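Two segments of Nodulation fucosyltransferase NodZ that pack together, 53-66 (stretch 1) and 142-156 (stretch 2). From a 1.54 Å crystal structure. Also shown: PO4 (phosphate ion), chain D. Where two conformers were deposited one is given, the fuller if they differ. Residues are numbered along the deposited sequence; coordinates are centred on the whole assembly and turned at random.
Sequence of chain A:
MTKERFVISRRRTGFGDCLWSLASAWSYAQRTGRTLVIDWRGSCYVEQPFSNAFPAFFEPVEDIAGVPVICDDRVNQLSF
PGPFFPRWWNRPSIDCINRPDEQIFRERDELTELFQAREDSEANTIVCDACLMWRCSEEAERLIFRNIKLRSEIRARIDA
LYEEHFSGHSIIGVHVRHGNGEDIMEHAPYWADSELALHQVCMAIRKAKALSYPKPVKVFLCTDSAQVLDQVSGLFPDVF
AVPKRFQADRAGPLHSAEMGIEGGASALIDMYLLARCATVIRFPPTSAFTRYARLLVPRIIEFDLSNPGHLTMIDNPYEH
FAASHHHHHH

Stretch 1 53-66: AFPAFFEPVEDIAG
Stretch 2 (142-156) RLIFRNIKLRSEIRA

Stretch 2 opens in a helix that began earlier in the chain, then an extended link, and a second helix from Ser152. Stretch 1 starts as a weakly bonded helical turn near 54-57, then runs antiparallel to the link, with Phe58 against Leu150, Val61 opposite Ile148 (CA to CA 6.7 Å) and Ile64 (-124/107) opposite Asn147 (CA to CA 6.0 Å). The contact buries 861 Å², both sides summed, through a backbone bridge, apolar packing and two arginines, Arg151 and Arg155.

Leu143 (chi1 t, chi2 145°) points CA-to-CB toward stretch 1, its CD2 3.2 Å from Ile64 CG2 and its CD1 3.5 Å from Ala65 CB. Next to it, Ile144 (m, m) starts away, yet its CD1 comes within 4.2 Å of Ile64 CD1. Asn147 (m, chi2 -78°) folds its side chain back along the helix, ND2 donating to Leu143 O at 2.9 Å. One water donates to both Asn147 O and Asp63 O; another donates to Asn147 OD1 and accepts from Ala65 N.

Ile148 (-127/154; p, t) is the hydrophobic hub, pointing toward stretch 1. Its CD1 lies over the face of the Phe58 ring, 3.8 Å from the centroid, a CH-pi contact; its CG2 sits 3.9 Å from Ile64 CD1 and meets the Phe54 ring edge, 4.2 Å from CZ. Phe58 (-123/156; m, chi2 -84°) starts away, but its ring end returns.

Lys149 (-131/127) contributes backbone: its O accepts from Glu59 N at 2.8 Å, nearly straight, while a water accepts from Lys149 N and donates to Glu59 O. Leu150 (-57/148; m, t) forms a single beta bridge with Phe58, CA to CA 4.3 Å, and its CD2 approaches Phe58 CE1 at 3.6 Å. Arg151 N completes the bridge, donating to Phe57 O at 2.9 Å.

Arg151 (-55/145; m, m, t, chi4 -169°), the N-cap residue, folds its guanidinium over stretch 1. NE and NH2 both donate to Pro55 O at 3.0 Å, Glu59 CA and Pro60 N lie over one face, and NH1 binds phosphate O4 at 2.7 Å. Flat and polar, it satisfies a carbonyl while covering backbone.

Ser152 N donates to phosphate O3 at 2.8 Å. Ile154 (m, t) points toward stretch 1, its CD1 at the Phe57 ring edge, 4.2 Å from Phe57 CD1. Arg155 (m, t, chi3 -96°, chi4 96°) donates from NE to Leu150 O at 2.7 Å, and its NH2 makes a 2.8 Å salt bridge with OE2 of Glu59 (-73/153; m, t, chi3 -20°).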

# COMPACT_ATOMS: atom_id res chain seq x y z
N ALA A 53 -8.75 9.97 -6.48
CA ALA A 53 -7.82 9.15 -7.25
C ALA A 53 -8.21 7.69 -7.32
O ALA A 53 -7.70 6.98 -8.19
CB ALA A 53 -6.43 9.25 -6.64
N PHE A 54 -9.05 7.20 -6.43
CA PHE A 54 -9.32 5.75 -6.42
C PHE A 54 -9.73 5.22 -7.83
O PHE A 54 -9.15 4.22 -8.32
CB PHE A 54 -10.29 5.33 -5.30
CG PHE A 54 -10.51 3.87 -5.22
CD1 PHE A 54 -9.68 3.04 -4.49
CD2 PHE A 54 -11.56 3.32 -5.89
CE1 PHE A 54 -9.97 1.65 -4.45
CE2 PHE A 54 -11.85 1.94 -5.88
CZ PHE A 54 -11.02 1.13 -5.11
N PRO A 55 -10.74 5.81 -8.52
CA PRO A 55 -11.11 5.33 -9.84
C PRO A 55 -10.11 5.49 -10.97
O PRO A 55 -10.29 4.98 -12.03
CB PRO A 55 -12.39 6.12 -10.16
CG PRO A 55 -12.84 6.68 -8.86
CD PRO A 55 -11.64 6.87 -8.04
N ALA A 56 -9.06 6.27 -10.72
CA ALA A 56 -8.01 6.39 -11.70
C ALA A 56 -7.17 5.11 -11.78
O ALA A 56 -6.55 4.87 -12.80
CB ALA A 56 -7.14 7.63 -11.41
N PHE A 57 -7.18 4.30 -10.71
CA PHE A 57 -6.37 3.12 -10.65
C PHE A 57 -7.13 1.81 -10.48
O PHE A 57 -6.63 0.76 -10.90
CB PHE A 57 -5.35 3.28 -9.51
CG PHE A 57 -4.44 4.48 -9.71
CD1 PHE A 57 -3.47 4.50 -10.68
CD2 PHE A 57 -4.65 5.65 -9.00
CE1 PHE A 57 -2.70 5.64 -10.90
CE2 PHE A 57 -3.88 6.80 -9.21
CZ PHE A 57 -2.90 6.79 -10.15
N PHE A 58 -8.31 1.91 -9.86
CA PHE A 58 -9.13 0.72 -9.56
C PHE A 58 -10.50 0.86 -10.19
O PHE A 58 -10.98 1.96 -10.40
CB PHE A 58 -9.26 0.56 -8.04
CG PHE A 58 -7.96 0.21 -7.37
CD1 PHE A 58 -7.53 -1.09 -7.32
CD2 PHE A 58 -7.15 1.18 -6.91
CE1 PHE A 58 -6.31 -1.39 -6.74
CE2 PHE A 58 -5.92 0.86 -6.33
CZ PHE A 58 -5.53 -0.43 -6.24
N GLU A 59 -11.12 -0.27 -10.42
CA GLU A 59 -12.49 -0.33 -10.94
C GLU A 59 -13.51 0.08 -9.89
O GLU A 59 -13.23 -0.03 -8.67
CB GLU A 59 -12.77 -1.74 -11.48
CG GLU A 59 -11.88 -2.09 -12.70
CD GLU A 59 -12.23 -3.36 -13.34
OE1 GLU A 59 -12.89 -4.21 -12.71
OE2 GLU A 59 -11.87 -3.52 -14.54
N PRO A 60 -14.66 0.60 -10.33
CA PRO A 60 -15.72 0.95 -9.38
C PRO A 60 -16.05 -0.18 -8.45
O PRO A 60 -16.10 -1.33 -8.89
CB PRO A 60 -16.94 1.22 -10.29
CG PRO A 60 -16.37 1.59 -11.59
CD PRO A 60 -15.07 0.85 -11.73
N VAL A 61 -16.24 0.12 -7.18
CA VAL A 61 -16.65 -0.90 -6.21
C VAL A 61 -17.77 -0.28 -5.36
O VAL A 61 -17.62 0.85 -4.83
CB VAL A 61 -15.42 -1.41 -5.38
CG1 VAL A 61 -14.69 -0.33 -4.74
CG2 VAL A 61 -15.84 -2.43 -4.33
N GLU A 62 -18.87 -1.02 -5.21
CA GLU A 62 -20.00 -0.53 -4.38
C GLU A 62 -20.20 -1.35 -3.09
O GLU A 62 -21.04 -0.98 -2.25
CB GLU A 62 -21.29 -0.39 -5.20
CG GLU A 62 -21.09 0.55 -6.42
CD GLU A 62 -20.55 -0.19 -7.70
OE1 GLU A 62 -20.75 -1.42 -7.84
OE2 GLU A 62 -19.94 0.47 -8.58
N ASP A 63 -19.47 -2.44 -2.96
CA ASP A 63 -19.53 -3.31 -1.79
C ASP A 63 -18.24 -4.04 -1.61
O ASP A 63 -17.72 -4.56 -2.59
CB ASP A 63 -20.67 -4.31 -1.95
CG ASP A 63 -20.78 -5.26 -0.77
OD1 ASP A 63 -20.01 -6.25 -0.73
OD2 ASP A 63 -21.65 -5.00 0.11
N ILE A 64 -17.71 -4.09 -0.38
CA ILE A 64 -16.56 -4.95 -0.07
C ILE A 64 -16.97 -5.82 1.07
O ILE A 64 -17.21 -5.37 2.20
CB ILE A 64 -15.26 -4.13 0.28
CG1 ILE A 64 -14.80 -3.31 -0.94
CG2 ILE A 64 -14.16 -5.07 0.84
CD1 ILE A 64 -13.70 -2.34 -0.65
N ALA A 65 -17.18 -7.10 0.73
CA ALA A 65 -17.52 -8.09 1.73
C ALA A 65 -18.65 -7.68 2.69
O ALA A 65 -18.56 -7.78 3.93
CB ALA A 65 -16.29 -8.56 2.48
N GLY A 66 -19.72 -7.15 2.10
CA GLY A 66 -20.92 -6.77 2.85
C GLY A 66 -21.03 -5.33 3.32
O GLY A 66 -22.10 -4.88 3.81
N ARG A 142 -6.04 -8.71 3.52
CA ARG A 142 -6.19 -9.64 2.39
C ARG A 142 -7.54 -9.43 1.73
O ARG A 142 -7.69 -9.55 0.48
CB ARG A 142 -6.07 -11.10 2.90
CG ARG A 142 -4.70 -11.41 3.39
CD ARG A 142 -4.68 -12.85 4.00
NE ARG A 142 -3.39 -13.21 4.54
CZ ARG A 142 -2.39 -13.59 3.81
NH1 ARG A 142 -2.56 -13.73 2.50
NH2 ARG A 142 -1.24 -13.89 4.38
N LEU A 143 -8.56 -9.18 2.53
CA LEU A 143 -9.89 -8.92 1.97
C LEU A 143 -9.90 -7.73 1.04
O LEU A 143 -10.48 -7.75 -0.02
CB LEU A 143 -10.91 -8.87 3.10
CG LEU A 143 -12.28 -9.03 2.50
CD1 LEU A 143 -13.12 -9.80 3.46
CD2 LEU A 143 -12.75 -7.60 2.23
N ILE A 144 -9.20 -6.67 1.38
CA ILE A 144 -9.15 -5.50 0.50
C ILE A 144 -8.47 -5.88 -0.80
O ILE A 144 -8.98 -5.57 -1.88
CB ILE A 144 -8.37 -4.34 1.17
CG1 ILE A 144 -9.21 -3.74 2.31
CG2 ILE A 144 -7.95 -3.30 0.21
CD1 ILE A 144 -10.54 -3.19 1.95
N PHE A 145 -7.32 -6.54 -0.75
CA PHE A 145 -6.64 -6.92 -2.03
C PHE A 145 -7.45 -7.81 -2.92
O PHE A 145 -7.33 -7.79 -4.14
CB PHE A 145 -5.24 -7.47 -1.75
CG PHE A 145 -4.22 -6.40 -1.46
CD1 PHE A 145 -3.69 -5.63 -2.49
CD2 PHE A 145 -3.79 -6.19 -0.22
CE1 PHE A 145 -2.76 -4.68 -2.25
CE2 PHE A 145 -2.85 -5.19 0.02
CZ PHE A 145 -2.38 -4.45 -1.02
N ARG A 146 -8.26 -8.67 -2.32
CA ARG A 146 -9.09 -9.59 -3.09
C ARG A 146 -10.34 -8.95 -3.66
O ARG A 146 -10.91 -9.55 -4.56
CB ARG A 146 -9.46 -10.83 -2.25
CG ARG A 146 -8.31 -11.75 -1.93
CD ARG A 146 -8.75 -12.96 -1.08
NE ARG A 146 -9.70 -13.72 -1.81
CZ ARG A 146 -9.38 -14.61 -2.71
NH1 ARG A 146 -8.09 -14.90 -2.90
NH2 ARG A 146 -10.32 -15.24 -3.36
N ASN A 147 -10.79 -7.81 -3.13
CA ASN A 147 -12.10 -7.28 -3.42
C ASN A 147 -12.16 -5.91 -4.00
O ASN A 147 -13.20 -5.29 -4.04
CB ASN A 147 -12.97 -7.43 -2.15
CG ASN A 147 -13.29 -8.89 -1.85
OD1 ASN A 147 -14.18 -9.48 -2.51
ND2 ASN A 147 -12.55 -9.52 -0.96
N ILE A 148 -11.01 -5.45 -4.47
CA ILE A 148 -10.90 -4.32 -5.39
C ILE A 148 -10.06 -4.83 -6.57
O ILE A 148 -9.29 -5.82 -6.46
CB ILE A 148 -10.28 -3.07 -4.74
CG1 ILE A 148 -8.80 -3.28 -4.39
CG2 ILE A 148 -11.07 -2.69 -3.47
CD1 ILE A 148 -8.05 -2.12 -3.82
N LYS A 149 -10.26 -4.22 -7.73
CA LYS A 149 -9.67 -4.74 -8.95
C LYS A 149 -8.98 -3.58 -9.67
O LYS A 149 -9.57 -2.52 -9.90
CB LYS A 149 -10.76 -5.38 -9.85
CG LYS A 149 -10.25 -6.06 -11.05
CD LYS A 149 -11.30 -6.96 -11.68
N LEU A 150 -7.72 -3.79 -10.00
CA LEU A 150 -6.97 -2.83 -10.81
C LEU A 150 -7.70 -2.59 -12.15
O LEU A 150 -8.30 -3.47 -12.76
CB LEU A 150 -5.56 -3.37 -11.09
CG LEU A 150 -4.60 -3.24 -9.90
CD1 LEU A 150 -3.43 -4.17 -10.26
CD2 LEU A 150 -4.16 -1.85 -9.61
N ARG A 151 -7.55 -1.36 -12.63
CA ARG A 151 -8.03 -1.01 -13.97
C ARG A 151 -7.39 -1.96 -15.00
O ARG A 151 -6.25 -2.38 -14.88
CB ARG A 151 -7.74 0.46 -14.31
CG ARG A 151 -8.66 1.43 -13.65
CD ARG A 151 -10.02 1.47 -14.29
NE ARG A 151 -10.85 2.41 -13.56
CZ ARG A 151 -12.16 2.57 -13.68
NH1 ARG A 151 -12.89 1.88 -14.59
NH2 ARG A 151 -12.72 3.48 -12.93
N SER A 152 -8.22 -2.28 -16.03
CA SER A 152 -7.76 -3.26 -17.04
C SER A 152 -6.45 -2.91 -17.73
O SER A 152 -5.64 -3.78 -18.04
CB SER A 152 -8.82 -3.55 -18.08
OG SER A 152 -9.18 -2.39 -18.83
N GLU A 153 -6.18 -1.63 -17.92
CA GLU A 153 -4.94 -1.18 -18.58
C GLU A 153 -3.70 -1.51 -17.77
O GLU A 153 -2.63 -1.78 -18.31
CB GLU A 153 -5.02 0.32 -18.90
CG GLU A 153 -6.40 0.83 -19.30
CD GLU A 153 -7.29 1.05 -18.08
OE1 GLU A 153 -6.80 1.62 -17.08
OE2 GLU A 153 -8.47 0.66 -18.11
N ILE A 154 -3.87 -1.52 -16.46
CA ILE A 154 -2.82 -1.85 -15.56
C ILE A 154 -2.67 -3.37 -15.50
O ILE A 154 -1.56 -3.87 -15.56
CB ILE A 154 -3.04 -1.26 -14.14
CG1 ILE A 154 -3.16 0.26 -14.21
CG2 ILE A 154 -1.89 -1.60 -13.20
CD1 ILE A 154 -3.45 0.93 -12.85
N ARG A 155 -3.81 -4.09 -15.39
CA ARG A 155 -3.76 -5.56 -15.39
C ARG A 155 -3.11 -6.10 -16.64
O ARG A 155 -2.33 -7.03 -16.56
CB ARG A 155 -5.16 -6.17 -15.20
CG ARG A 155 -5.64 -5.90 -13.79
CD ARG A 155 -6.76 -6.74 -13.36
NE ARG A 155 -7.88 -5.96 -13.60
CZ ARG A 155 -8.63 -6.04 -14.69
NH1 ARG A 155 -8.38 -6.96 -15.59
NH2 ARG A 155 -9.63 -5.21 -14.81
N ALA A 156 -3.37 -5.49 -17.80
CA ALA A 156 -2.78 -6.00 -19.03
C ALA A 156 -1.27 -5.87 -19.05
O ALA A 156 -0.55 -6.74 -19.53
CB ALA A 156 -3.35 -5.31 -20.23
P PO4 D . -11.75 -1.05 -16.99
O1 PO4 D . -10.93 -0.33 -18.01
O2 PO4 D . -12.41 -2.20 -17.75
O3 PO4 D . -10.90 -1.61 -15.83
O4 PO4 D . -12.76 -0.09 -16.45
O HOH W 1 -12.41 -2.43 -7.62
O HOH W 2 -15.89 -5.94 -4.00
O HOH W 3 -16.70 -8.01 -2.11